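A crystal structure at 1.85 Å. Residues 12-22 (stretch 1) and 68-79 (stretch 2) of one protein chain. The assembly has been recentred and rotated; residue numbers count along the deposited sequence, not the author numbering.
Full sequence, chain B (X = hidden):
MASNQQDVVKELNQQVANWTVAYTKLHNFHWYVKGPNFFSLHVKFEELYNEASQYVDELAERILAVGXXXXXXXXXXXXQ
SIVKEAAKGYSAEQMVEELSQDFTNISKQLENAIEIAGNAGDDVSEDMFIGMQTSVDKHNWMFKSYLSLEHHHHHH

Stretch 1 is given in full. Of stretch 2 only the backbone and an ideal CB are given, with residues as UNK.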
# COMPACT_ATOMS: atom_id res chain seq x y z
N LEU B 12 22.43 -30.19 -0.58
CA LEU B 12 21.27 -29.38 -0.92
C LEU B 12 20.00 -30.23 -0.88
O LEU B 12 18.98 -29.82 -0.31
CB LEU B 12 21.44 -28.74 -2.30
CG LEU B 12 22.44 -27.58 -2.38
CD1 LEU B 12 22.82 -27.31 -3.83
CD2 LEU B 12 21.83 -26.34 -1.74
N ASN B 13 20.05 -31.42 -1.47
CA ASN B 13 18.89 -32.30 -1.48
C ASN B 13 18.53 -32.78 -0.08
O ASN B 13 17.36 -32.99 0.23
CB ASN B 13 19.10 -33.50 -2.40
CG ASN B 13 18.60 -33.24 -3.81
OD1 ASN B 13 17.58 -32.56 -4.00
ND2 ASN B 13 19.30 -33.78 -4.80
N GLN B 14 19.54 -32.95 0.77
CA GLN B 14 19.30 -33.39 2.14
C GLN B 14 18.38 -32.37 2.81
O GLN B 14 17.46 -32.74 3.54
CB GLN B 14 20.61 -33.49 2.92
CG GLN B 14 20.45 -33.74 4.42
CD GLN B 14 19.87 -35.12 4.73
OE1 GLN B 14 20.47 -36.15 4.41
NE2 GLN B 14 18.70 -35.14 5.36
N GLN B 15 18.61 -31.08 2.55
CA GLN B 15 17.78 -30.04 3.13
C GLN B 15 16.42 -29.95 2.43
O GLN B 15 15.41 -29.67 3.08
CB GLN B 15 18.48 -28.68 3.09
CG GLN B 15 19.75 -28.61 3.94
CD GLN B 15 19.54 -29.14 5.35
OE1 GLN B 15 18.54 -28.83 6.00
NE2 GLN B 15 20.48 -29.95 5.82
N VAL B 16 16.38 -30.18 1.12
CA VAL B 16 15.10 -30.13 0.42
C VAL B 16 14.21 -31.19 1.06
O VAL B 16 13.02 -30.96 1.30
CB VAL B 16 15.24 -30.42 -1.09
CG1 VAL B 16 13.86 -30.48 -1.74
CG2 VAL B 16 16.07 -29.34 -1.76
N ALA B 17 14.81 -32.35 1.33
CA ALA B 17 14.09 -33.46 1.95
C ALA B 17 13.65 -33.10 3.37
O ALA B 17 12.48 -33.27 3.72
CB ALA B 17 14.98 -34.70 1.98
N ASN B 18 14.58 -32.61 4.19
CA ASN B 18 14.27 -32.22 5.56
C ASN B 18 13.11 -31.25 5.65
O ASN B 18 12.17 -31.44 6.42
CB ASN B 18 15.46 -31.53 6.24
CG ASN B 18 16.62 -32.45 6.51
OD1 ASN B 18 16.47 -33.67 6.60
ND2 ASN B 18 17.81 -31.87 6.67
N TRP B 19 13.17 -30.19 4.85
CA TRP B 19 12.15 -29.17 4.90
C TRP B 19 10.83 -29.53 4.24
O TRP B 19 9.79 -28.96 4.57
CB TRP B 19 12.71 -27.85 4.38
CG TRP B 19 13.78 -27.34 5.31
CD1 TRP B 19 15.13 -27.54 5.21
CD2 TRP B 19 13.57 -26.64 6.55
NE1 TRP B 19 15.77 -27.02 6.32
CE2 TRP B 19 14.84 -26.46 7.15
CE3 TRP B 19 12.44 -26.16 7.20
CZ2 TRP B 19 15.00 -25.82 8.38
CZ3 TRP B 19 12.59 -25.51 8.43
CH2 TRP B 19 13.87 -25.35 9.00
N THR B 20 10.86 -30.50 3.33
CA THR B 20 9.62 -30.93 2.71
C THR B 20 8.87 -31.71 3.79
O THR B 20 7.66 -31.56 3.96
CB THR B 20 9.88 -31.82 1.48
OG1 THR B 20 10.50 -31.03 0.45
CG2 THR B 20 8.57 -32.38 0.95
N VAL B 21 9.59 -32.55 4.52
CA VAL B 21 8.97 -33.33 5.59
C VAL B 21 8.52 -32.38 6.70
O VAL B 21 7.41 -32.51 7.22
CB VAL B 21 9.94 -34.37 6.18
CG1 VAL B 21 9.28 -35.10 7.34
CG2 VAL B 21 10.35 -35.37 5.10
N ALA B 22 9.38 -31.42 7.05
CA ALA B 22 9.05 -30.46 8.10
C ALA B 22 7.83 -29.63 7.72
O ALA B 22 7.02 -29.27 8.58
CB ALA B 22 10.24 -29.54 8.35
N UNK B 68 21.98 -29.99 -11.35
CA UNK B 68 21.56 -31.20 -10.66
C UNK B 68 20.06 -31.44 -10.71
O UNK B 68 19.32 -30.67 -11.33
CB UNK B 68 22.01 -31.14 -9.20
N UNK B 69 19.61 -32.51 -10.05
CA UNK B 69 18.20 -32.88 -10.00
C UNK B 69 17.62 -32.76 -8.59
O UNK B 69 17.95 -33.55 -7.71
CB UNK B 69 18.02 -34.31 -10.51
N UNK B 70 16.74 -31.77 -8.37
CA UNK B 70 16.15 -31.59 -7.04
C UNK B 70 15.21 -32.75 -6.75
O UNK B 70 14.46 -33.16 -7.64
CB UNK B 70 15.41 -30.26 -6.94
N UNK B 71 15.23 -33.28 -5.53
CA UNK B 71 14.33 -34.38 -5.19
C UNK B 71 12.91 -33.88 -5.41
O UNK B 71 12.46 -32.96 -4.73
CB UNK B 71 14.54 -34.86 -3.75
N UNK B 72 12.21 -34.50 -6.35
CA UNK B 72 10.86 -34.07 -6.67
C UNK B 72 9.68 -34.93 -6.24
O UNK B 72 8.60 -34.80 -6.82
CB UNK B 72 10.78 -33.90 -8.19
N UNK B 73 9.86 -35.80 -5.25
CA UNK B 73 8.76 -36.63 -4.78
C UNK B 73 8.80 -36.72 -3.26
O UNK B 73 9.86 -36.57 -2.65
CB UNK B 73 8.82 -38.02 -5.41
N UNK B 74 7.64 -36.97 -2.65
CA UNK B 74 7.54 -37.09 -1.20
C UNK B 74 8.21 -38.38 -0.73
O UNK B 74 8.81 -38.43 0.35
CB UNK B 74 6.08 -37.05 -0.76
N UNK B 75 8.10 -39.42 -1.54
CA UNK B 75 8.70 -40.70 -1.20
C UNK B 75 10.21 -40.54 -1.02
O UNK B 75 10.79 -41.06 -0.07
CB UNK B 75 8.39 -41.74 -2.28
N UNK B 76 10.84 -39.83 -1.94
CA UNK B 76 12.28 -39.61 -1.87
C UNK B 76 12.63 -38.75 -0.66
O UNK B 76 13.62 -39.01 0.04
CB UNK B 76 12.79 -38.95 -3.16
N UNK B 77 11.83 -37.72 -0.40
CA UNK B 77 12.07 -36.85 0.73
C UNK B 77 12.03 -37.62 2.05
O UNK B 77 12.90 -37.44 2.91
CB UNK B 77 11.04 -35.72 0.75
N UNK B 78 11.04 -38.49 2.21
CA UNK B 78 10.92 -39.29 3.43
C UNK B 78 12.13 -40.19 3.62
O UNK B 78 12.49 -40.52 4.75
CB UNK B 78 9.64 -40.13 3.39
N UNK B 79 12.75 -40.59 2.52
CA UNK B 79 13.92 -41.47 2.58
C UNK B 79 15.18 -40.76 3.07
O UNK B 79 15.94 -41.31 3.87
CB UNK B 79 14.18 -42.07 1.20

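Stretch 1 is one helix. Stretch 2 arrives as a loop and turns into a second helix at 74, crossing the first at 104° between their N-to-C directions.

Position 68 has phi/psi of -98/-178, which most residues allow. Its ideal CB meets nothing of stretch 1, so the choice is wide. It is Gly68.

At 69 CA-to-CB points away, and many side chains would fit. The backbone matters more: its O lies 3.2 Å from Asn13 ND2, which donates a hydrogen bond to it. The residue is Asn69.

At 70 phi is -69°. The ideal CB is 4.3 Å from Asn13 OD1. Proline or a small apolar residue would suit. It is Pro70.

At 71 CA-to-CB points toward the helix. The backbone N donates to Asn13 OD1 at 2.9 Å, so one amide side chain holds the loop at two points. The ideal CB is 4.9 Å from Val16 CG1, which favours a compact apolar residue such as valine, isoleucine or alanine. Val71 fills it, with chi1 m and its CG2 3.4 Å from Val16 CG1.

At 72 and 73 the ideal CA-to-CB bond points away. With phi/psi -107/21, 72 could be glycine, asparagine or others; it is Gly72. Position 73 sits right before the helix. Serine, threonine, aspartate or asparagine could cap it. It is Thr73: its OG1 accepts from N of residue 76 at 3.1 Å.

At 74 CA-to-CB runs sideways, and nothing of stretch 1 lies near the ideal CB. A long apolar side chain could still reach the methyl of Thr20. Leu74 does so, its CD2 3.7 Å from Thr20 CG2.

Position 75 is out of reach; a polar residue would do. It is Thr75.

At 76 CA-to-CB is sideways and finds no partner in stretch 1. A polar residue suits the first turn. Glu76 OE1 accepts a hydrogen bond from Thr73 OG1, 2.7 Å away, a second bond besides the capping one.

At 77 the backbones come close: CA is 4.1 Å from Ala17 CA. CA-to-CB points toward stretch 1, and the ideal CB is 4.1 Å from Thr20 CB. Alanine, serine or cysteine would suit. Cys77 takes chi1 m, placing SG 3.6 Å from Thr20 CB.

At 78 CA-to-CB points away, yet the ideal CB is 5.1 Å from Val21 CG2. The end of a leucine or methionine could reach Val21. Leu78 does: its CD2 is 4.1 Å from Val21 CG2.

At 79 CA-to-CB points away. Polar or charged residues fit. It is Glu79.

Stretch 2, residues 68-79: GNPVGTLTECLE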
# COMPACT_ATOMS: atom_id res chain seq x y z
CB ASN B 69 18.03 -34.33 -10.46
CG ASN B 69 18.39 -34.53 -11.92
OD1 ASN B 69 18.90 -35.58 -12.30
ND2 ASN B 69 18.11 -33.52 -12.74
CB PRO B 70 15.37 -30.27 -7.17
CG PRO B 70 15.94 -29.61 -8.39
CD PRO B 70 16.24 -30.75 -9.31
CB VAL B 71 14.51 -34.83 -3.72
CG1 VAL B 71 15.79 -35.63 -3.57
CG2 VAL B 71 14.53 -33.63 -2.79
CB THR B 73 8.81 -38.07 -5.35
OG1 THR B 73 9.91 -38.78 -4.76
CG2 THR B 73 8.96 -38.03 -6.86
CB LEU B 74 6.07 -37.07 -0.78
CG LEU B 74 5.34 -35.77 -1.16
CD1 LEU B 74 3.85 -35.92 -0.88
CD2 LEU B 74 5.93 -34.61 -0.37
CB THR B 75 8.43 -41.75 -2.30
OG1 THR B 75 7.02 -41.83 -2.54
CG2 THR B 75 8.95 -43.11 -1.88
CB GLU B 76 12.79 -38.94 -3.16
CG GLU B 76 12.76 -39.86 -4.38
CD GLU B 76 13.02 -39.12 -5.68
OE1 GLU B 76 12.18 -38.28 -6.07
OE2 GLU B 76 14.06 -39.37 -6.32
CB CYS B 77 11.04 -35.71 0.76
SG CYS B 77 11.27 -34.45 -0.53
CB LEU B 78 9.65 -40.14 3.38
CG LEU B 78 8.31 -39.40 3.53
CD1 LEU B 78 7.15 -40.34 3.19
CD2 LEU B 78 8.17 -38.89 4.96
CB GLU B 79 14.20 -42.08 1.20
CG GLU B 79 13.00 -42.74 0.55
CD GLU B 79 13.34 -43.40 -0.78
OE1 GLU B 79 14.02 -42.76 -1.61
OE2 GLU B 79 12.90 -44.55 -0.99
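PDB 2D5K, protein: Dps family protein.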